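Local structure of probable M18 family aminopeptidase 1 (Thermotoga maritima, 2GLF) at residues 70-75 with 284-289; 103-108 with 203-208; 136-141 with 146-151; 273-278 with 401-406. The protein probably acts as a metal-dependent aminopeptidase of the M18 family, cleaving amino acids from the N-terminal ends of peptides. All coordinates share one frame; numbering follows the deposited sequence.

Interaction 1: 70-75 with 284-289; sequences GKAIAA and GNTGAK
A72 CB rests against CB and OG1 of T286 just before strand 73-77, where the loop that follows strand 270-275 runs past it. The T286 side chain can be followed outward. Its CB lies 3.8 Å from A72 CB, an apolar touch at the point where the two backbones come nearest, with CA atoms 6.1 Å apart. The hydroxyl OG1 stands 3.9 Å from the same A72 CB, in van der Waals contact with the methyl. Its polar partner is the backbone N of D276, to which it makes a weak hydrogen bond that ties the loop back to the residue just after strand 270-275. The methyl CG2 points to the neighbouring residue, K71, and lies 4.2 Å from K71 CB. K71 thus meets the loop with the root of its chain alone. With its CG set anti to the carbonyl carbon (chi1 -62°) and the rest extended, the lysine leads away, and NZ forms a salt bridge with E224 and a hydrogen bond with H369 of a second subunit. That same histidine of the second subunit packs on T286, so the buried contact lies against a subunit interface. The T286 side chain is about 8 Å from that of H92, a manganese ligand, but about 14 Å from a bound manganese: structural packing near the metal site, not part of it. In the mixed sheet, strand 73-77 runs between strands 64-67 and 270-275, with L44 of helix 33-45 against I73 and A75, while A288 packs on F406 and F407 of helix 404-408.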
loop_
_atom_site.group_PDB
_atom_site.type_symbol
_atom_site.label_atom_id
_atom_site.label_comp_id
_atom_site.label_asym_id
_atom_site.label_seq_id
_atom_site.Cartn_x
_atom_site.Cartn_y
_atom_site.Cartn_z
ATOM N N GLY A 70 44.264 -17.221 26.710
ATOM C CA GLY A 70 44.946 -16.321 25.803
ATOM C C GLY A 70 43.956 -15.307 25.279
ATOM O O GLY A 70 44.262 -14.545 24.367
ATOM N N LYS A 71 42.763 -15.298 25.866
ATOM C CA LYS A 71 41.713 -14.380 25.453
ATOM C C LYS A 71 41.102 -13.645 26.639
ATOM O O LYS A 71 40.324 -12.716 26.468
ATOM C CB LYS A 71 40.620 -15.139 24.702
ATOM C CG LYS A 71 41.094 -15.811 23.431
ATOM C CD LYS A 71 39.966 -16.589 22.785
ATOM C CE LYS A 71 40.424 -17.241 21.501
ATOM N NZ LYS A 71 39.331 -17.997 20.823
ATOM N N ALA A 72 41.448 -14.067 27.844
ATOM C CA ALA A 72 40.927 -13.423 29.038
ATOM C C ALA A 72 42.035 -13.398 30.075
ATOM O O ALA A 72 42.920 -14.252 30.067
ATOM C CB ALA A 72 39.730 -14.187 29.561
ATOM N N ILE A 73 42.003 -12.425 30.970
ATOM C CA ILE A 73 43.043 -12.352 31.974
ATOM C C ILE A 73 42.618 -11.515 33.173
ATOM O O ILE A 73 42.183 -10.371 33.034
ATOM C CB ILE A 73 44.339 -11.786 31.354
ATOM C CG1 ILE A 73 45.475 -11.827 32.371
ATOM C CG2 ILE A 73 44.099 -10.372 30.850
ATOM C CD1 ILE A 73 46.798 -11.342 31.816
ATOM N N ALA A 74 42.726 -12.110 34.352
ATOM C CA ALA A 74 42.367 -11.436 35.588
ATOM C C ALA A 74 43.648 -11.120 36.364
ATOM O O ALA A 74 44.530 -11.965 36.496
ATOM C CB ALA A 74 41.448 -12.325 36.414
ATOM N N ALA A 75 43.753 -9.895 36.858
ATOM C CA ALA A 75 44.928 -9.488 37.611
ATOM C C ALA A 75 44.520 -8.986 38.983
ATOM O O ALA A 75 43.663 -8.114 39.098
ATOM C CB ALA A 75 45.676 -8.399 36.867
ATOM N N GLY A 284 30.717 -18.677 26.458
ATOM C CA GLY A 284 31.997 -19.309 26.190
ATOM C C GLY A 284 32.881 -19.531 27.406
ATOM O O GLY A 284 32.522 -19.158 28.522
ATOM N N ASN A 285 34.036 -20.154 27.176
ATOM C CA ASN A 285 35.020 -20.439 28.218
ATOM C C ASN A 285 35.417 -19.152 28.906
ATOM O O ASN A 285 35.587 -19.105 30.127
ATOM C CB ASN A 285 36.254 -21.075 27.599
ATOM C CG ASN A 285 35.940 -22.379 26.937
ATOM O OD1 ASN A 285 35.499 -23.324 27.590
ATOM N ND2 ASN A 285 36.145 -22.444 25.632
ATOM N N THR A 286 35.589 -18.108 28.109
ATOM C CA THR A 286 35.930 -16.817 28.662
ATOM C C THR A 286 34.657 -15.982 28.689
ATOM O O THR A 286 33.582 -16.453 28.322
ATOM C CB THR A 286 36.988 -16.095 27.829
ATOM O OG1 THR A 286 36.472 -14.819 27.431
ATOM C CG2 THR A 286 37.386 -16.922 26.606
ATOM N N GLY A 287 34.773 -14.736 29.118
ATOM C CA GLY A 287 33.593 -13.899 29.189
ATOM C C GLY A 287 32.995 -13.996 30.578
ATOM O O GLY A 287 33.191 -15.000 31.263
ATOM N N ALA A 288 32.293 -12.951 31.012
ATOM C CA ALA A 288 31.677 -12.962 32.333
ATOM C C ALA A 288 30.773 -14.183 32.343
ATOM O O ALA A 288 30.347 -14.631 31.281
ATOM C CB ALA A 288 30.870 -11.696 32.539
ATOM N N LYS A 289 30.485 -14.746 33.506
ATOM C CA LYS A 289 29.624 -15.918 33.512
ATOM C C LYS A 289 30.336 -17.041 32.752
ATOM O O LYS A 289 29.864 -17.495 31.713
ATOM C CB LYS A 289 28.298 -15.559 32.831
ATOM C CG LYS A 289 27.387 -16.722 32.510
ATOM C CD LYS A 289 26.985 -16.701 31.041
ATOM C CE LYS A 289 26.265 -15.417 30.671
ATOM N NZ LYS A 289 25.738 -15.472 29.282
#

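Interaction 2: 103-108 with 203-208; sequences NPLIED and TNVLKI
L105 reaches from strand 97-108 to helix 200-213 and touches two successive residues of it, V205 and L206. At the start of this helical segment T203 sets its CB away from the strand, its OG1 hydrogen-bonded to E199 O, while T203 O accepts from K207 N at 2.8 Å. N204 follows; its carbonyl O takes I208 N, and its side chain packs on D239 of a third subunit. V205 points its CB to the strand. Its CG1, anti to the backbone N (chi1 167°), comes within 4.0 Å of L105 CD1 and is the nearer of its two branches. L206 starts off to one side, yet its end swings in: L105 CD1 sits 3.5 Å from L206 CG and 3.6 Å from L206 CD2, the two leucines sliding past each other in opposite directions. A single methyl, L105 CD1, therefore carries the contact, placed against both V205 and L206. V205 also rests on A112 of strand 111-119, the next strand of the antiparallel sheet. Polar ties lie just before the segment, where E107 OE1 accepts from K202 N and K202 NZ reaches L105 O. The chemistry is thus divided: methyl packing without hydrogen bonds joins these segments, while the E107 carboxylate accepts N-H groups at the first turn of helix 200-213, where the helix dipole would probably favour a negative charge.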
loop_
_atom_site.group_PDB
_atom_site.type_symbol
_atom_site.label_atom_id
_atom_site.label_comp_id
_atom_site.label_asym_id
_atom_site.label_seq_id
_atom_site.Cartn_x
_atom_site.Cartn_y
_atom_site.Cartn_z
ATOM N N ASN A 103 36.419 -22.286 6.028
ATOM C CA ASN A 103 37.012 -22.459 4.701
ATOM C C ASN A 103 36.803 -21.112 4.024
ATOM O O ASN A 103 35.906 -20.963 3.197
ATOM C CB ASN A 103 36.300 -23.546 3.898
ATOM C CG ASN A 103 36.335 -24.893 4.578
ATOM O OD1 ASN A 103 37.382 -25.342 5.037
ATOM N ND2 ASN A 103 35.187 -25.552 4.638
ATOM N N PRO A 104 37.635 -20.114 4.373
ATOM C CA PRO A 104 37.566 -18.756 3.830
ATOM C C PRO A 104 38.005 -18.556 2.384
ATOM O O PRO A 104 37.518 -17.650 1.713
ATOM C CB PRO A 104 38.442 -17.968 4.795
ATOM C CG PRO A 104 39.546 -18.937 5.058
ATOM C CD PRO A 104 38.796 -20.245 5.276
ATOM N N LEU A 105 38.914 -19.391 1.895
ATOM C CA LEU A 105 39.396 -19.208 0.537
ATOM C C LEU A 105 38.537 -19.816 -0.571
ATOM O O LEU A 105 38.347 -21.038 -0.637
ATOM C CB LEU A 105 40.819 -19.745 0.408
ATOM C CG LEU A 105 41.855 -18.849 -0.282
ATOM C CD1 LEU A 105 43.007 -19.733 -0.749
ATOM C CD2 LEU A 105 41.246 -18.106 -1.467
ATOM N N ILE A 106 38.028 -18.942 -1.437
ATOM C CA ILE A 106 37.217 -19.337 -2.586
ATOM C C ILE A 106 37.696 -18.485 -3.753
ATOM O O ILE A 106 38.403 -17.496 -3.546
ATOM C CB ILE A 106 35.718 -19.028 -2.381
ATOM C CG1 ILE A 106 35.473 -17.517 -2.484
ATOM C CG2 ILE A 106 35.273 -19.510 -1.026
ATOM C CD1 ILE A 106 34.007 -17.123 -2.427
ATOM N N GLU A 107 37.325 -18.870 -4.971
ATOM C CA GLU A 107 37.682 -18.089 -6.148
ATOM C C GLU A 107 36.418 -17.796 -6.935
ATOM O O GLU A 107 35.571 -18.668 -7.094
ATOM C CB GLU A 107 38.667 -18.826 -7.055
ATOM C CG GLU A 107 39.050 -17.968 -8.267
ATOM C CD GLU A 107 40.070 -18.608 -9.191
ATOM O OE1 GLU A 107 41.135 -19.035 -8.697
ATOM O OE2 GLU A 107 39.810 -18.665 -10.417
ATOM N N ASP A 108 36.286 -16.567 -7.420
ATOM C CA ASP A 108 35.114 -16.179 -8.201
ATOM C C ASP A 108 35.495 -15.117 -9.220
ATOM O O ASP A 108 36.144 -14.128 -8.885
ATOM C CB ASP A 108 34.014 -15.639 -7.291
ATOM C CG ASP A 108 32.635 -15.812 -7.892
ATOM O OD1 ASP A 108 31.690 -15.135 -7.433
ATOM O OD2 ASP A 108 32.496 -16.638 -8.820
ATOM N N THR A 203 44.738 -21.020 -6.157
ATOM C CA THR A 203 45.946 -21.834 -6.102
ATOM C C THR A 203 47.183 -20.967 -5.870
ATOM O O THR A 203 48.060 -21.317 -5.075
ATOM C CB THR A 203 46.137 -22.625 -7.419
ATOM O OG1 THR A 203 45.029 -23.513 -7.605
ATOM C CG2 THR A 203 47.429 -23.429 -7.386
ATOM N N ASN A 204 47.251 -19.839 -6.568
ATOM C CA ASN A 204 48.387 -18.947 -6.418
ATOM C C ASN A 204 48.448 -18.448 -4.978
ATOM O O ASN A 204 49.502 -18.488 -4.341
ATOM C CB ASN A 204 48.275 -17.762 -7.367
ATOM C CG ASN A 204 49.550 -16.957 -7.419
ATOM O OD1 ASN A 204 50.589 -17.456 -7.847
ATOM N ND2 ASN A 204 49.489 -15.708 -6.969
ATOM N N VAL A 205 47.314 -17.973 -4.468
ATOM C CA VAL A 205 47.250 -17.491 -3.096
ATOM C C VAL A 205 47.689 -18.610 -2.149
ATOM O O VAL A 205 48.501 -18.389 -1.246
ATOM C CB VAL A 205 45.823 -17.054 -2.740
ATOM C CG1 VAL A 205 45.679 -16.858 -1.233
ATOM C CG2 VAL A 205 45.504 -15.779 -3.468
ATOM N N LEU A 206 47.157 -19.810 -2.368
ATOM C CA LEU A 206 47.502 -20.957 -1.532
ATOM C C LEU A 206 48.990 -21.246 -1.552
ATOM O O LEU A 206 49.559 -21.659 -0.544
ATOM C CB LEU A 206 46.743 -22.200 -1.986
ATOM C CG LEU A 206 45.323 -22.330 -1.448
ATOM C CD1 LEU A 206 44.690 -23.577 -2.018
ATOM C CD2 LEU A 206 45.347 -22.383 0.076
ATOM N N LYS A 207 49.612 -21.033 -2.708
ATOM C CA LYS A 207 51.040 -21.258 -2.866
ATOM C C LYS A 207 51.809 -20.205 -2.078
ATOM O O LYS A 207 52.765 -20.518 -1.367
ATOM C CB LYS A 207 51.408 -21.199 -4.344
ATOM C CG LYS A 207 52.884 -21.353 -4.634
ATOM C CD LYS A 207 53.080 -21.981 -6.002
ATOM C CE LYS A 207 54.419 -21.615 -6.583
ATOM N NZ LYS A 207 54.481 -20.150 -6.805
ATOM N N ILE A 208 51.388 -18.954 -2.199
ATOM C CA ILE A 208 52.033 -17.879 -1.470
ATOM C C ILE A 208 51.934 -18.221 0.014
ATOM O O ILE A 208 52.924 -18.167 0.740
ATOM C CB ILE A 208 51.328 -16.530 -1.737
ATOM C CG1 ILE A 208 51.531 -16.132 -3.196
ATOM C CG2 ILE A 208 51.857 -15.446 -0.800
ATOM C CD1 ILE A 208 50.783 -14.885 -3.591
#

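Interaction 3: 136-141 with 146-151; sequences GVLFKN and IEIHIG
K140 folds back onto I146 because its chain bends at each torsion past CG (chi2 -88°, chi3 -92°), while I146 holds CG1 anti to its carbonyl carbon (chi1 -63°) and extends CD1 to meet it. The two side chains cross obliquely, with I146 CD1 against K140 CD and 3.7 Å from K140 NZ, so that the aliphatic part of the lysine covers the isoleucine tip. With an alanine in place of K140, I146 would probably lose the cover that CD and NZ give its CD1, and the isoleucine end would be less firmly placed. The backbones form an antiparallel hairpin. At the hydrogen-bonded pair L138 and I146, L138 N gives to I146 O at 2.8 Å and I146 N to L138 O at 2.7 Å; at the pair G136 and I148, G136 N to I148 O and I148 N to G136 O each measure 3.1 Å. Between them V137 faces E147 in a non-hydrogen-bonded pair, with V137 CA 3.2 Å from I146 O in a CH...O contact. Next to E147, H149 NE2 donates to E147 OE1 at 3.1 Å, in the plane of the imidazole but from above that of the carboxylate, and H149 ND1 pairs with H135. Strand 145-150 is the outermost of its antiparallel sheet within the chain, and strand 132-139 passes the pairing on to strand 223-229. Y213 of helix 200-213 packs on I146, I148 and I150, while V137 and H149 touch R34 and M35 of helix 33-45.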
loop_
_atom_site.group_PDB
_atom_site.type_symbol
_atom_site.label_atom_id
_atom_site.label_comp_id
_atom_site.label_asym_id
_atom_site.label_seq_id
_atom_site.Cartn_x
_atom_site.Cartn_y
_atom_site.Cartn_z
ATOM N N GLY A 136 45.498 -13.120 13.653
ATOM C CA GLY A 136 45.008 -14.351 14.237
ATOM C C GLY A 136 46.039 -15.446 14.402
ATOM O O GLY A 136 47.220 -15.179 14.620
ATOM N N VAL A 137 45.581 -16.689 14.296
ATOM C CA VAL A 137 46.456 -17.837 14.454
ATOM C C VAL A 137 45.889 -19.084 13.757
ATOM O O VAL A 137 44.676 -19.233 13.625
ATOM C CB VAL A 137 46.681 -18.119 15.956
ATOM C CG1 VAL A 137 45.349 -18.293 16.659
ATOM C CG2 VAL A 137 47.537 -19.356 16.126
ATOM N N LEU A 138 46.779 -19.962 13.302
ATOM C CA LEU A 138 46.386 -21.192 12.623
ATOM C C LEU A 138 47.265 -22.333 13.140
ATOM O O LEU A 138 48.453 -22.137 13.395
ATOM C CB LEU A 138 46.595 -21.069 11.105
ATOM C CG LEU A 138 46.066 -19.877 10.292
ATOM C CD1 LEU A 138 46.635 -19.960 8.879
ATOM C CD2 LEU A 138 44.536 -19.861 10.258
ATOM N N PHE A 139 46.688 -23.522 13.296
ATOM C CA PHE A 139 47.456 -24.671 13.757
ATOM C C PHE A 139 47.552 -25.690 12.633
ATOM O O PHE A 139 46.552 -25.999 11.983
ATOM C CB PHE A 139 46.793 -25.317 14.973
ATOM C CG PHE A 139 46.771 -24.439 16.186
ATOM C CD1 PHE A 139 45.741 -23.534 16.384
ATOM C CD2 PHE A 139 47.800 -24.497 17.117
ATOM C CE1 PHE A 139 45.736 -22.692 17.497
ATOM C CE2 PHE A 139 47.807 -23.662 18.229
ATOM C CZ PHE A 139 46.775 -22.758 18.421
ATOM N N LYS A 140 48.755 -26.202 12.391
ATOM C CA LYS A 140 48.953 -27.199 11.342
ATOM C C LYS A 140 48.341 -28.493 11.874
ATOM O O LYS A 140 47.930 -28.557 13.037
ATOM C CB LYS A 140 50.451 -27.400 11.070
ATOM C CG LYS A 140 51.242 -26.105 10.962
ATOM C CD LYS A 140 51.253 -25.547 9.551
ATOM C CE LYS A 140 52.465 -26.061 8.782
ATOM N NZ LYS A 140 53.771 -25.612 9.375
ATOM N N ASN A 141 48.279 -29.524 11.040
ATOM C CA ASN A 141 47.707 -30.786 11.489
ATOM C C ASN A 141 48.607 -31.444 12.530
ATOM O O ASN A 141 48.169 -32.317 13.276
ATOM C CB ASN A 141 47.513 -31.738 10.311
ATOM C CG ASN A 141 46.617 -32.908 10.658
ATOM O OD1 ASN A 141 46.826 -33.588 11.661
ATOM N ND2 ASN A 141 45.612 -33.151 9.826
ATOM N N ILE A 146 50.828 -21.231 14.372
ATOM C CA ILE A 146 51.308 -20.223 13.431
ATOM C C ILE A 146 50.581 -18.893 13.585
ATOM O O ILE A 146 49.370 -18.811 13.414
ATOM C CB ILE A 146 51.148 -20.712 11.971
ATOM C CG1 ILE A 146 52.013 -21.954 11.750
ATOM C CG2 ILE A 146 51.542 -19.609 10.995
ATOM C CD1 ILE A 146 52.016 -22.464 10.329
ATOM N N GLU A 147 51.335 -17.849 13.904
ATOM C CA GLU A 147 50.761 -16.523 14.079
ATOM C C GLU A 147 50.625 -15.778 12.747
ATOM O O GLU A 147 51.429 -15.963 11.829
ATOM C CB GLU A 147 51.617 -15.709 15.055
ATOM C CG GLU A 147 50.837 -15.161 16.237
ATOM C CD GLU A 147 51.723 -14.486 17.266
ATOM O OE1 GLU A 147 52.389 -13.484 16.925
ATOM O OE2 GLU A 147 51.753 -14.961 18.421
ATOM N N ILE A 148 49.599 -14.937 12.651
ATOM C CA ILE A 148 49.344 -14.169 11.440
ATOM C C ILE A 148 49.109 -12.689 11.732
ATOM O O ILE A 148 48.245 -12.330 12.535
ATOM C CB ILE A 148 48.115 -14.729 10.678
ATOM C CG1 ILE A 148 48.412 -16.144 10.182
ATOM C CG2 ILE A 148 47.781 -13.843 9.478
ATOM C CD1 ILE A 148 49.565 -16.209 9.220
ATOM N N HIS A 149 49.893 -11.840 11.071
ATOM C CA HIS A 149 49.785 -10.393 11.213
ATOM C C HIS A 149 50.136 -9.736 9.888
ATOM O O HIS A 149 51.283 -9.380 9.643
ATOM C CB HIS A 149 50.724 -9.899 12.304
ATOM C CG HIS A 149 50.446 -10.499 13.643
ATOM N ND1 HIS A 149 49.328 -10.180 14.384
ATOM C CD2 HIS A 149 51.121 -11.426 14.361
ATOM C CE1 HIS A 149 49.328 -10.885 15.501
ATOM N NE2 HIS A 149 50.405 -11.648 15.511
ATOM N N ILE A 150 49.137 -9.589 9.027
ATOM C CA ILE A 150 49.343 -8.979 7.725
ATOM C C ILE A 150 48.548 -7.686 7.634
ATOM O O ILE A 150 47.360 -7.668 7.934
ATOM C CB ILE A 150 48.895 -9.917 6.616
ATOM C CG1 ILE A 150 49.470 -11.314 6.873
ATOM C CG2 ILE A 150 49.367 -9.384 5.274
ATOM C CD1 ILE A 150 49.071 -12.341 5.850
ATOM N N GLY A 151 49.217 -6.612 7.215
ATOM C CA GLY A 151 48.586 -5.305 7.104
ATOM C C GLY A 151 49.063 -4.479 8.279
ATOM O O GLY A 151 48.859 -3.263 8.357
#

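Interaction 4: 273-278 with 401-406; sequences IFFDKE and GTIAKF
The F275 ring is met obliquely by the end of I403, ring atom CD1 lying 4.0 Å from the isoleucine methyl CD1, and it also meets the ring of F407 at a steep angle of about 65°. The other flat group across the contact is the E278 carboxylate, whose OE2 rests 3.7 Å from I403 CG2. Further along, the F406 ring has K405 CG 3.7 Å above its plane, over the centre of one face. I403 is thus shared between two partners. Its CG1 lies between the backbone N and the carbonyl carbon (chi1 71°) and sends CD1 to the phenylalanine, leaving CG2 for the glutamate, 3.9 Å from E278 CB; the E278 and I403 side chains cross at about a right angle. No hydrogen bond joins the segments. T402 OG1 takes a weak capping bond from A404 N ahead of helix 404-408 and is hydrogen-bonded to D416 OD2. E278 immediately precedes E279, a ligand of one manganese, and touches H92 and D326, ligands of the other; its side chain is about 4 Å from a bound manganese, so I403 CG2 packs against a residue beside the metal ligands. Strand 270-275 lies between strands 73-77 and 87-92 of the mixed sheet; F275 makes backbone hydrogen bonds with A91 and I93, I403 packs on V90, and T402 reaches S324 of strand 321-329.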
loop_
_atom_site.group_PDB
_atom_site.type_symbol
_atom_site.label_atom_id
_atom_site.label_comp_id
_atom_site.label_asym_id
_atom_site.label_seq_id
_atom_site.Cartn_x
_atom_site.Cartn_y
_atom_site.Cartn_z
ATOM N N ILE A 273 39.577 -7.584 35.898
ATOM C CA ILE A 273 39.361 -8.765 35.071
ATOM C C ILE A 273 38.986 -8.337 33.652
ATOM O O ILE A 273 38.175 -7.433 33.451
ATOM C CB ILE A 273 38.264 -9.641 35.657
ATOM C CG1 ILE A 273 38.612 -9.961 37.105
ATOM C CG2 ILE A 273 38.149 -10.938 34.879
ATOM C CD1 ILE A 273 37.459 -10.546 37.867
ATOM N N PHE A 274 39.594 -8.991 32.671
ATOM C CA PHE A 274 39.365 -8.672 31.273
ATOM C C PHE A 274 38.709 -9.835 30.548
ATOM O O PHE A 274 39.321 -10.893 30.390
ATOM C CB PHE A 274 40.701 -8.339 30.623
ATOM C CG PHE A 274 41.382 -7.142 31.222
ATOM C CD1 PHE A 274 42.734 -7.172 31.510
ATOM C CD2 PHE A 274 40.681 -5.969 31.454
ATOM C CE1 PHE A 274 43.378 -6.044 32.017
ATOM C CE2 PHE A 274 41.319 -4.843 31.957
ATOM C CZ PHE A 274 42.670 -4.881 32.239
ATOM N N PHE A 275 37.471 -9.645 30.097
ATOM C CA PHE A 275 36.759 -10.715 29.406
ATOM C C PHE A 275 36.699 -10.590 27.897
ATOM O O PHE A 275 36.944 -9.531 27.330
ATOM C CB PHE A 275 35.335 -10.843 29.941
ATOM C CG PHE A 275 35.267 -11.179 31.402
ATOM C CD1 PHE A 275 35.179 -10.170 32.357
ATOM C CD2 PHE A 275 35.286 -12.506 31.825
ATOM C CE1 PHE A 275 35.107 -10.480 33.714
ATOM C CE2 PHE A 275 35.214 -12.829 33.181
ATOM C CZ PHE A 275 35.123 -11.815 34.129
ATOM N N ASP A 276 36.360 -11.706 27.267
ATOM C CA ASP A 276 36.235 -11.824 25.818
ATOM C C ASP A 276 34.780 -12.265 25.587
ATOM O O ASP A 276 34.109 -12.685 26.528
ATOM C CB ASP A 276 37.277 -12.866 25.341
ATOM C CG ASP A 276 36.912 -13.571 24.028
ATOM O OD1 ASP A 276 36.795 -14.820 24.057
ATOM O OD2 ASP A 276 36.772 -12.913 22.968
ATOM N N LYS A 277 34.273 -12.126 24.367
ATOM C CA LYS A 277 32.904 -12.547 24.062
ATOM C C LYS A 277 31.759 -11.663 24.569
ATOM O O LYS A 277 30.600 -12.035 24.429
ATOM C CB LYS A 277 32.668 -13.982 24.564
ATOM C CG LYS A 277 32.970 -15.089 23.561
ATOM C CD LYS A 277 34.367 -14.962 22.991
ATOM C CE LYS A 277 34.763 -16.158 22.134
ATOM N NZ LYS A 277 33.976 -16.253 20.877
ATOM N N GLU A 278 32.049 -10.505 25.154
ATOM C CA GLU A 278 30.958 -9.659 25.639
ATOM C C GLU A 278 30.105 -9.163 24.475
ATOM O O GLU A 278 28.878 -9.140 24.571
ATOM C CB GLU A 278 31.496 -8.454 26.411
ATOM C CG GLU A 278 31.272 -7.120 25.710
ATOM C CD GLU A 278 29.884 -6.553 25.903
ATOM O OE1 GLU A 278 29.563 -5.535 25.245
ATOM O OE2 GLU A 278 29.120 -7.113 26.716
ATOM N N GLY A 401 22.762 -3.151 27.788
ATOM C CA GLY A 401 23.135 -4.348 28.515
ATOM C C GLY A 401 24.636 -4.565 28.532
ATOM O O GLY A 401 25.247 -4.786 27.487
ATOM N N THR A 402 25.235 -4.489 29.717
ATOM C CA THR A 402 26.671 -4.697 29.868
ATOM C C THR A 402 26.886 -5.939 30.720
ATOM O O THR A 402 25.923 -6.598 31.113
ATOM C CB THR A 402 27.353 -3.511 30.560
ATOM O OG1 THR A 402 26.750 -3.306 31.840
ATOM C CG2 THR A 402 27.209 -2.248 29.728
ATOM N N ILE A 403 28.145 -6.248 31.019
ATOM C CA ILE A 403 28.452 -7.431 31.811
ATOM C C ILE A 403 28.198 -7.249 33.307
ATOM O O ILE A 403 28.294 -8.203 34.082
ATOM C CB ILE A 403 29.909 -7.886 31.593
ATOM C CG1 ILE A 403 30.886 -6.912 32.246
ATOM C CG2 ILE A 403 30.189 -7.983 30.108
ATOM C CD1 ILE A 403 32.326 -7.408 32.228
ATOM N N ALA A 404 27.859 -6.028 33.705
ATOM C CA ALA A 404 27.594 -5.739 35.105
ATOM C C ALA A 404 26.618 -6.746 35.704
ATOM O O ALA A 404 26.866 -7.296 36.777
ATOM C CB ALA A 404 27.040 -4.326 35.254
ATOM N N LYS A 405 25.514 -6.994 35.009
ATOM C CA LYS A 405 24.503 -7.930 35.499
ATOM C C LYS A 405 25.075 -9.262 36.022
ATOM O O LYS A 405 24.671 -9.747 37.083
ATOM C CB LYS A 405 23.478 -8.222 34.398
ATOM C CG LYS A 405 24.041 -9.007 33.227
ATOM C CD LYS A 405 22.944 -9.504 32.297
ATOM C CE LYS A 405 22.267 -8.367 31.549
ATOM N NZ LYS A 405 21.284 -8.898 30.566
ATOM N N PHE A 406 26.011 -9.843 35.275
ATOM C CA PHE A 406 26.612 -11.121 35.641
ATOM C C PHE A 406 27.303 -11.125 36.992
ATOM O O PHE A 406 27.274 -12.128 37.712
ATOM C CB PHE A 406 27.601 -11.561 34.567
ATOM C CG PHE A 406 26.997 -11.646 33.201
ATOM C CD1 PHE A 406 25.810 -12.350 32.998
ATOM C CD2 PHE A 406 27.599 -11.006 32.117
ATOM C CE1 PHE A 406 25.224 -12.415 31.737
ATOM C CE2 PHE A 406 27.021 -11.065 30.846
ATOM C CZ PHE A 406 25.828 -11.772 30.657
#

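From the N terminus, residues 70-75 open interaction 1, the longest loop of the four. Interaction 2 opens at 103-108, and interaction 3 opens and closes a short hairpin at 136-151 within it, before 203-208 closes interaction 2. All of this lies inside the loop of interaction 1. Interaction 4 opens at 273-278, just before 284-289 closes interaction 1, and itself closes at 401-406, so these two cross. They touch, with centres 9 Å apart, on neighbouring strands of the mixed sheet, interaction 4 beside the metals. In the antiparallel sheet, interaction 2 joins helix 200-213 to strand 97-108, and interaction 3 pairs the chain's outermost strand 145-150 with its neighbour.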